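Local coordinates for HAD hydrolase, family IA, variant 3 (Entamoeba histolytica, PDB 6W04), which binds magnesium and is probably a hydrolase of the haloacid dehalogenase (HAD) superfamily, with a role in carbohydrate metabolism suggested, at residues Thr78-Ser83 against Val116-Gln121; Val159-Cys164 against Ala180-Ile185. All blocks are in the same frame, centred on the assembly; numbering follows the deposited sequence. Where two conformers were deposited one is given.

Interaction 1: Thr78-Ser83 against Val116-Gln121; sequences TMLMKS and VQVFIQ
Leu-80 and Met-81, in the last turn of helix 62-82, pack on Val-118, Phe-119 and Gln-121 of helix 113-123, a helix beside the parallel sheet of the HAD Rossmann-like fold. The two short helical segments run almost parallel, at 4°, with axes 10.3 Å apart, and side chains bridge the space between them. On the buried side the contact is apolar. CG of Leu-80 stands anti to the backbone N (chi1 -179°), and the CD2 methyl beyond it meets the edge of the Phe-119 ring in its plane, 3.6 Å from CE1. The same CD2 lies 4.0 Å from CG1 of Val-118, so this one methyl touches both partners. Val-118 CG1 also takes CG of Met-81 at 3.7 Å and so lies against both Leu-80 and Met-81. Phe-119 carries the contact inward: it stacks on Phe-8 and touches Asn-9, a ligand of the magnesium ion, which lies about 9 Å from the Phe-119 side chain. Polar bonds lie at the end of helix 62-82: the Ser-83 hydroxyl OG donates to Leu-80 O at 2.7 Å, and Lys-122 NZ, from helix 113-123, bonds the carbonyls of Met-81 and Ser-83. On the more exposed side Met-81 crosses Gln-121 at about a right angle; in one of its two conformers, and so less certainly, its CE methyl lies 3.4 Å from Gln-121 NE2.

Interaction 2: Val159-Cys164 against Ala180-Ile185; sequences VSISHC and AGATPI
Ile-161 and Cys-164 meet Ala-180, Ala-182 and Thr-183 in a mixed apolar and backbone contact at the point where neighbouring strands 164-168 and 183-187 of the parallel sheet begin. Ile-161 lies over the end of helix 171-180. Its CG1, anti to the backbone N (chi1 -178°), packs 3.8 Å from Ala-180 CB, and CD1 beyond reaches Ala-182 CB at 3.7 Å. The CG2 branch rests on the carbonyl oxygen of Ala-180. Gly-181 closes the helix in a Schellman motif with positive phi (99°) and sits close against Ile-161 and Ser-162, with no side chain between. Its carbonyl oxygen receives a CA-H...O contact from Ser-162 CA at 3.2 Å. One water bridges the two segments, donating to Ser-162 O and Gly-181 O and accepting from Thr-183 OG1 at 2.6 Å. The strand pairing opens with Thr-183 N donating to Cys-164 O at 3.0 Å; Thr-183 and Ile-185 bond on to the backbone of Val-166, and Ile-185 to that of Glu-168. Ile-161 and Cys-164 also touch Leu-5 of strand 3-7. The adjacent parallel strands 164-168 and 183-187, joined by helix 171-180, make a beta-alpha-beta crossover, the repeating unit of the Rossmann-like HAD core.

How the interactions relate
Interactions 1 and 2 lie on opposite sides of the chain's centre, their centres 29 Å apart and their nearest atoms about 17 Å apart, without touching. They follow in series: interaction 1 closes along the sequence before interaction 2 opens. Interaction 1 ties the end of helix 62-82 to helix 113-123, which follows strand 105-112; interaction 2 joins the starts of strands 164-168 and 183-187. The common element is the parallel sheet, where strand 3-7 lies between 105-112 and 164-168. Asp-7, Asn-9 and Asp-169 bind magnesium. Interaction 1 comes near this site where Phe-119 touches Asn-9; in interaction 2 the side chain of Ala-182 is about 11 Å from that of Asp-7.

Interaction 1: Thr78-Ser83 against Val116-Gln121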
ATOM      1  N   THR A  78      -5.671   9.161  13.614  1.00 28.85           N
ATOM      2  CA  THR A  78      -6.218   9.087  14.959  1.00 36.72           C
ATOM      3  C   THR A  78      -6.982   7.784  15.157  1.00 32.37           C
ATOM      4  O   THR A  78      -6.808   7.091  16.168  1.00 28.43           O
ATOM      5  CB  THR A  78      -7.109  10.304  15.186  1.00 30.33           C
ATOM      6  OG1 THR A  78      -6.302  11.478  15.089  1.00 35.62           O
ATOM      7  CG2 THR A  78      -7.749  10.254  16.551  1.00 37.44           C
ATOM      8  N   MET A  79      -7.820   7.429  14.182  1.00 24.64           N
ATOM      9  CA  MET A  79      -8.575   6.177  14.250  1.00 22.75           C
ATOM     10  C   MET A  79      -7.656   4.956  14.204  1.00 22.83           C
ATOM     11  O   MET A  79      -7.832   4.007  14.979  1.00 30.33           O
ATOM     12  CB  MET A  79      -9.593   6.126  13.108  1.00 24.19           C
ATOM     13  CG  MET A  79     -10.638   7.262  13.175  1.00 29.15           C
ATOM     14  SD  MET A  79     -11.834   7.101  14.562  1.00 41.16           S
ATOM     15  CE  MET A  79     -12.409   5.415  14.290  1.00 42.55           C
ATOM     16  N   LEU A  80      -6.686   4.956  13.282  1.00 21.15           N
ATOM     17  CA  LEU A  80      -5.744   3.855  13.171  1.00 24.59           C
ATOM     18  C   LEU A  80      -4.999   3.621  14.486  1.00 29.93           C
ATOM     19  O   LEU A  80      -4.883   2.478  14.947  1.00 26.16           O
ATOM     20  CB  LEU A  80      -4.747   4.101  12.030  1.00 24.13           C
ATOM     21  CG  LEU A  80      -3.752   2.933  11.896  1.00 25.21           C
ATOM     22  CD1 LEU A  80      -4.554   1.688  11.406  1.00 27.62           C
ATOM     23  CD2 LEU A  80      -2.655   3.248  10.915  1.00 27.08           C
ATOM     24  N   MET A  81      -4.502   4.699  15.111  1.00 27.64           N
ATOM     25  CA  MET A  81      -3.768   4.557  16.366  0.54 28.73           C
ATOM     26  C   MET A  81      -4.617   3.904  17.447  1.00 29.87           C
ATOM     27  O   MET A  81      -4.121   3.080  18.221  1.00 29.52           O
ATOM     28  CB  MET A  81      -3.266   5.919  16.847  0.54 33.70           C
ATOM     29  CG  MET A  81      -1.846   6.221  16.454  0.54 40.54           C
ATOM     30  SD  MET A  81      -0.696   5.107  17.275  0.54 50.90           S
ATOM     31  CE  MET A  81       0.839   5.953  16.932  0.54 55.90           C
ATOM     32  N   LYS A  82      -5.893   4.272  17.546  1.00 29.33           N
ATOM     33  CA  LYS A  82      -6.664   3.645  18.616  1.00 34.07           C
ATOM     34  C   LYS A  82      -7.317   2.336  18.189  1.00 33.28           C
ATOM     35  O   LYS A  82      -7.784   1.597  19.062  1.00 30.18           O
ATOM     36  CB  LYS A  82      -7.722   4.597  19.187  1.00 40.32           C
ATOM     37  CG  LYS A  82      -8.754   5.131  18.228  1.00 42.27           C
ATOM     38  CD  LYS A  82      -9.588   6.200  18.958  1.00 49.20           C
ATOM     39  CE  LYS A  82     -10.427   7.012  17.987  1.00 42.15           C
ATOM     40  NZ  LYS A  82     -11.361   7.936  18.674  1.00 37.93           N
ATOM     41  N   SER A  83      -7.292   2.010  16.895  1.00 27.99           N
ATOM     42  CA  SER A  83      -7.816   0.744  16.395  1.00 29.74           C
ATOM     43  C   SER A  83      -6.920  -0.422  16.834  1.00 32.13           C
ATOM     44  O   SER A  83      -5.827  -0.237  17.385  1.00 30.17           O
ATOM     45  CB  SER A  83      -7.895   0.764  14.869  1.00 24.95           C
ATOM     46  OG  SER A  83      -6.598   0.527  14.337  1.00 29.16           O
ATOM     47  N   VAL A 116       3.091   7.600   7.795  1.00 26.05           N
ATOM     48  CA  VAL A 116       4.193   6.667   8.026  1.00 25.14           C
ATOM     49  C   VAL A 116       4.677   6.771   9.468  1.00 29.81           C
ATOM     50  O   VAL A 116       5.018   5.767  10.102  1.00 30.50           O
ATOM     51  CB  VAL A 116       5.339   6.930   7.028  1.00 27.60           C
ATOM     52  CG1 VAL A 116       6.574   6.136   7.426  1.00 30.48           C
ATOM     53  CG2 VAL A 116       4.921   6.578   5.586  1.00 29.65           C
ATOM     54  N   GLN A 117       4.717   7.994  10.004  1.00 26.62           N
ATOM     55  CA  GLN A 117       5.066   8.187  11.407  1.00 27.94           C
ATOM     56  C   GLN A 117       4.154   7.363  12.309  1.00 27.92           C
ATOM     57  O   GLN A 117       4.614   6.730  13.267  1.00 28.14           O
ATOM     58  CB  GLN A 117       4.983   9.681  11.747  1.00 31.29           C
ATOM     59  CG  GLN A 117       5.475  10.067  13.129  1.00 35.10           C
ATOM     60  CD  GLN A 117       5.604  11.581  13.323  1.00 32.75           C
ATOM     61  OE1 GLN A 117       6.448  12.243  12.711  1.00 35.53           O
ATOM     62  NE2 GLN A 117       4.791  12.122  14.202  1.00 29.17           N
ATOM     63  N   VAL A 118       2.860   7.341  12.006  1.00 27.30           N
ATOM     64  CA  VAL A 118       1.933   6.544  12.805  1.00 24.63           C
ATOM     65  C   VAL A 118       2.207   5.055  12.611  1.00 23.07           C
ATOM     66  O   VAL A 118       2.230   4.286  13.585  1.00 28.35           O
ATOM     67  CB  VAL A 118       0.479   6.930  12.452  1.00 26.35           C
ATOM     68  CG1 VAL A 118      -0.519   5.906  12.985  1.00 23.66           C
ATOM     69  CG2 VAL A 118       0.173   8.293  13.053  1.00 24.99           C
ATOM     70  N   PHE A 119       2.438   4.628  11.357  1.00 25.57           N
ATOM     71  CA  PHE A 119       2.734   3.221  11.076  1.00 29.44           C
ATOM     72  C   PHE A 119       3.926   2.732  11.888  1.00 28.81           C
ATOM     73  O   PHE A 119       3.865   1.665  12.513  1.00 28.87           O
ATOM     74  CB  PHE A 119       3.028   3.001   9.589  1.00 25.80           C
ATOM     75  CG  PHE A 119       1.935   3.421   8.659  1.00 30.85           C
ATOM     76  CD1 PHE A 119       0.621   3.529   9.082  1.00 23.27           C
ATOM     77  CD2 PHE A 119       2.235   3.676   7.322  1.00 25.77           C
ATOM     78  CE1 PHE A 119      -0.368   3.928   8.182  1.00 26.67           C
ATOM     79  CE2 PHE A 119       1.261   4.062   6.428  1.00 30.82           C
ATOM     80  CZ  PHE A 119      -0.045   4.184   6.853  1.00 28.61           C
ATOM     81  N   ILE A 120       5.035   3.486  11.857  1.00 28.59           N
ATOM     82  CA  ILE A 120       6.241   3.105  12.597  1.00 28.04           C
ATOM     83  C   ILE A 120       5.953   3.056  14.087  1.00 32.72           C
ATOM     84  O   ILE A 120       6.321   2.105  14.780  1.00 29.32           O
ATOM     85  CB  ILE A 120       7.396   4.080  12.288  1.00 30.57           C
ATOM     86  CG1 ILE A 120       7.774   3.989  10.803  1.00 31.81           C
ATOM     87  CG2 ILE A 120       8.599   3.805  13.195  1.00 31.97           C
ATOM     88  CD1 ILE A 120       8.656   5.147  10.311  1.00 36.49           C
ATOM     89  N   GLN A 121       5.297   4.097  14.602  1.00 30.23           N
ATOM     90  CA  GLN A 121       4.967   4.172  16.016  1.00 31.11           C
ATOM     91  C   GLN A 121       4.092   2.994  16.446  1.00 33.11           C
ATOM     92  O   GLN A 121       4.390   2.299  17.425  1.00 30.86           O
ATOM     93  CB  GLN A 121       4.257   5.506  16.271  1.00 32.11           C
ATOM     94  CG  GLN A 121       4.530   6.215  17.570  1.00 54.48           C
ATOM     95  CD  GLN A 121       4.158   7.708  17.494  1.00 62.92           C
ATOM     96  OE1 GLN A 121       4.556   8.494  18.352  1.00 70.25           O
ATOM     97  NE2 GLN A 121       3.398   8.096  16.453  1.00 50.98           N
TER

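Interaction 2: Val159-Cys164 against Ala180-Ile185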
ATOM      1  N   VAL A 159      19.672  -3.607  -5.038  1.00 53.42           N
ATOM      2  CA  VAL A 159      19.339  -4.842  -5.732  1.00 56.64           C
ATOM      3  C   VAL A 159      18.762  -4.499  -7.104  1.00 54.09           C
ATOM      4  O   VAL A 159      18.400  -3.360  -7.384  1.00 57.19           O
ATOM      5  CB  VAL A 159      18.345  -5.708  -4.931  1.00 51.52           C
ATOM      6  CG1 VAL A 159      18.951  -6.119  -3.586  1.00 50.11           C
ATOM      7  CG2 VAL A 159      17.019  -4.950  -4.732  1.00 54.18           C
ATOM      8  N   SER A 160      18.683  -5.510  -7.962  1.00 51.87           N
ATOM      9  CA  SER A 160      18.114  -5.354  -9.290  1.00 52.91           C
ATOM     10  C   SER A 160      16.603  -5.549  -9.218  1.00 48.68           C
ATOM     11  O   SER A 160      16.131  -6.532  -8.634  1.00 57.08           O
ATOM     12  CB  SER A 160      18.747  -6.351 -10.264  1.00 60.60           C
ATOM     13  OG  SER A 160      17.759  -6.889 -11.128  1.00 68.00           O
ATOM     14  N   ILE A 161      15.852  -4.606  -9.807  1.00 50.16           N
ATOM     15  CA  ILE A 161      14.387  -4.601  -9.677  1.00 47.09           C
ATOM     16  C   ILE A 161      13.790  -5.899 -10.198  1.00 45.31           C
ATOM     17  O   ILE A 161      12.810  -6.412  -9.645  1.00 47.52           O
ATOM     18  CB  ILE A 161      13.769  -3.376 -10.392  1.00 43.56           C
ATOM     19  CG1 ILE A 161      12.246  -3.344 -10.214  1.00 44.71           C
ATOM     20  CG2 ILE A 161      14.091  -3.388 -11.896  1.00 48.99           C
ATOM     21  CD1 ILE A 161      11.799  -3.224  -8.759  1.00 41.47           C
ATOM     22  N   SER A 162      14.377  -6.467 -11.253  1.00 50.45           N
ATOM     23  CA  SER A 162      13.755  -7.624 -11.883  1.00 48.90           C
ATOM     24  C   SER A 162      13.962  -8.903 -11.093  1.00 51.84           C
ATOM     25  O   SER A 162      13.444  -9.952 -11.488  1.00 51.07           O
ATOM     26  CB  SER A 162      14.273  -7.798 -13.317  1.00 55.09           C
ATOM     27  OG  SER A 162      15.682  -7.899 -13.337  1.00 61.25           O
ATOM     28  N   HIS A 163      14.701  -8.856  -9.993  1.00 48.60           N
ATOM     29  CA  HIS A 163      14.775  -9.984  -9.080  1.00 54.92           C
ATOM     30  C   HIS A 163      14.086  -9.664  -7.760  1.00 52.72           C
ATOM     31  O   HIS A 163      14.397 -10.258  -6.723  1.00 49.49           O
ATOM     32  CB  HIS A 163      16.229 -10.400  -8.886  1.00 55.09           C
ATOM     33  CG  HIS A 163      16.893 -10.794 -10.169  1.00 73.58           C
ATOM     34  ND1 HIS A 163      17.776  -9.973 -10.834  1.00 79.93           N
ATOM     35  CD2 HIS A 163      16.743 -11.892 -10.945  1.00 79.09           C
ATOM     36  CE1 HIS A 163      18.174 -10.565 -11.947  1.00 80.88           C
ATOM     37  NE2 HIS A 163      17.560 -11.732 -12.038  1.00 83.22           N
ATOM     38  N   CYS A 164      13.131  -8.739  -7.798  1.00 44.62           N
ATOM     39  CA  CYS A 164      12.355  -8.352  -6.629  1.00 45.39           C
ATOM     40  C   CYS A 164      10.938  -8.901  -6.717  1.00 49.10           C
ATOM     41  O   CYS A 164      10.293  -8.834  -7.772  1.00 49.08           O
ATOM     42  CB  CYS A 164      12.287  -6.823  -6.475  1.00 41.90           C
ATOM     43  SG  CYS A 164      13.835  -6.056  -5.942  1.00 43.94           S
ATOM     44  N   ALA A 180       7.897  -1.481 -13.389  1.00 41.06           N
ATOM     45  CA  ALA A 180       9.261  -1.410 -12.898  1.00 35.22           C
ATOM     46  C   ALA A 180      10.066  -2.643 -13.280  1.00 40.44           C
ATOM     47  O   ALA A 180      11.297  -2.579 -13.309  1.00 43.97           O
ATOM     48  CB  ALA A 180       9.270  -1.224 -11.363  1.00 34.62           C
ATOM     49  N   GLY A 181       9.402  -3.742 -13.622  1.00 39.30           N
ATOM     50  CA  GLY A 181      10.089  -4.978 -13.933  1.00 44.15           C
ATOM     51  C   GLY A 181      10.139  -5.982 -12.799  1.00 42.17           C
ATOM     52  O   GLY A 181      10.747  -7.044 -12.963  1.00 46.27           O
ATOM     53  N   ALA A 182       9.525  -5.682 -11.659  1.00 39.19           N
ATOM     54  CA  ALA A 182       9.446  -6.631 -10.556  1.00 44.20           C
ATOM     55  C   ALA A 182       8.322  -7.650 -10.792  1.00 46.17           C
ATOM     56  O   ALA A 182       7.507  -7.526 -11.713  1.00 43.18           O
ATOM     57  CB  ALA A 182       9.235  -5.893  -9.232  1.00 38.29           C
ATOM     58  N   THR A 183       8.288  -8.680  -9.947  1.00 43.87           N
ATOM     59  CA  THR A 183       7.289  -9.742 -10.062  1.00 37.87           C
ATOM     60  C   THR A 183       6.258  -9.597  -8.951  1.00 40.32           C
ATOM     61  O   THR A 183       6.605  -9.745  -7.766  1.00 39.80           O
ATOM     62  CB  THR A 183       7.949 -11.117 -10.000  1.00 43.76           C
ATOM     63  OG1 THR A 183       8.804 -11.283 -11.144  1.00 47.02           O
ATOM     64  CG2 THR A 183       6.894 -12.224  -9.996  1.00 41.29           C
ATOM     65  N   PRO A 184       4.996  -9.298  -9.267  1.00 41.95           N
ATOM     66  CA  PRO A 184       4.019  -9.002  -8.213  1.00 37.61           C
ATOM     67  C   PRO A 184       3.270 -10.236  -7.743  1.00 42.93           C
ATOM     68  O   PRO A 184       2.957 -11.151  -8.512  1.00 43.38           O
ATOM     69  CB  PRO A 184       3.056  -8.023  -8.908  1.00 36.20           C
ATOM     70  CG  PRO A 184       3.015  -8.543 -10.348  1.00 35.96           C
ATOM     71  CD  PRO A 184       4.399  -9.176 -10.616  1.00 39.59           C
ATOM     72  N   ILE A 185       2.977 -10.245  -6.448  1.00 33.91           N
ATOM     73  CA  ILE A 185       2.091 -11.228  -5.828  1.00 39.49           C
ATOM     74  C   ILE A 185       0.957 -10.441  -5.182  1.00 38.38           C
ATOM     75  O   ILE A 185       1.203  -9.550  -4.361  1.00 35.53           O
ATOM     76  CB  ILE A 185       2.824 -12.103  -4.797  1.00 40.51           C
ATOM     77  CG1 ILE A 185       3.954 -12.896  -5.475  1.00 40.94           C
ATOM     78  CG2 ILE A 185       1.829 -13.017  -4.071  1.00 40.75           C
ATOM     79  CD1 ILE A 185       4.783 -13.801  -4.528  1.00 41.26           C
TER
HETATM   80  O   HOH W   1      10.593  -9.652 -12.083  1.00 48.53           O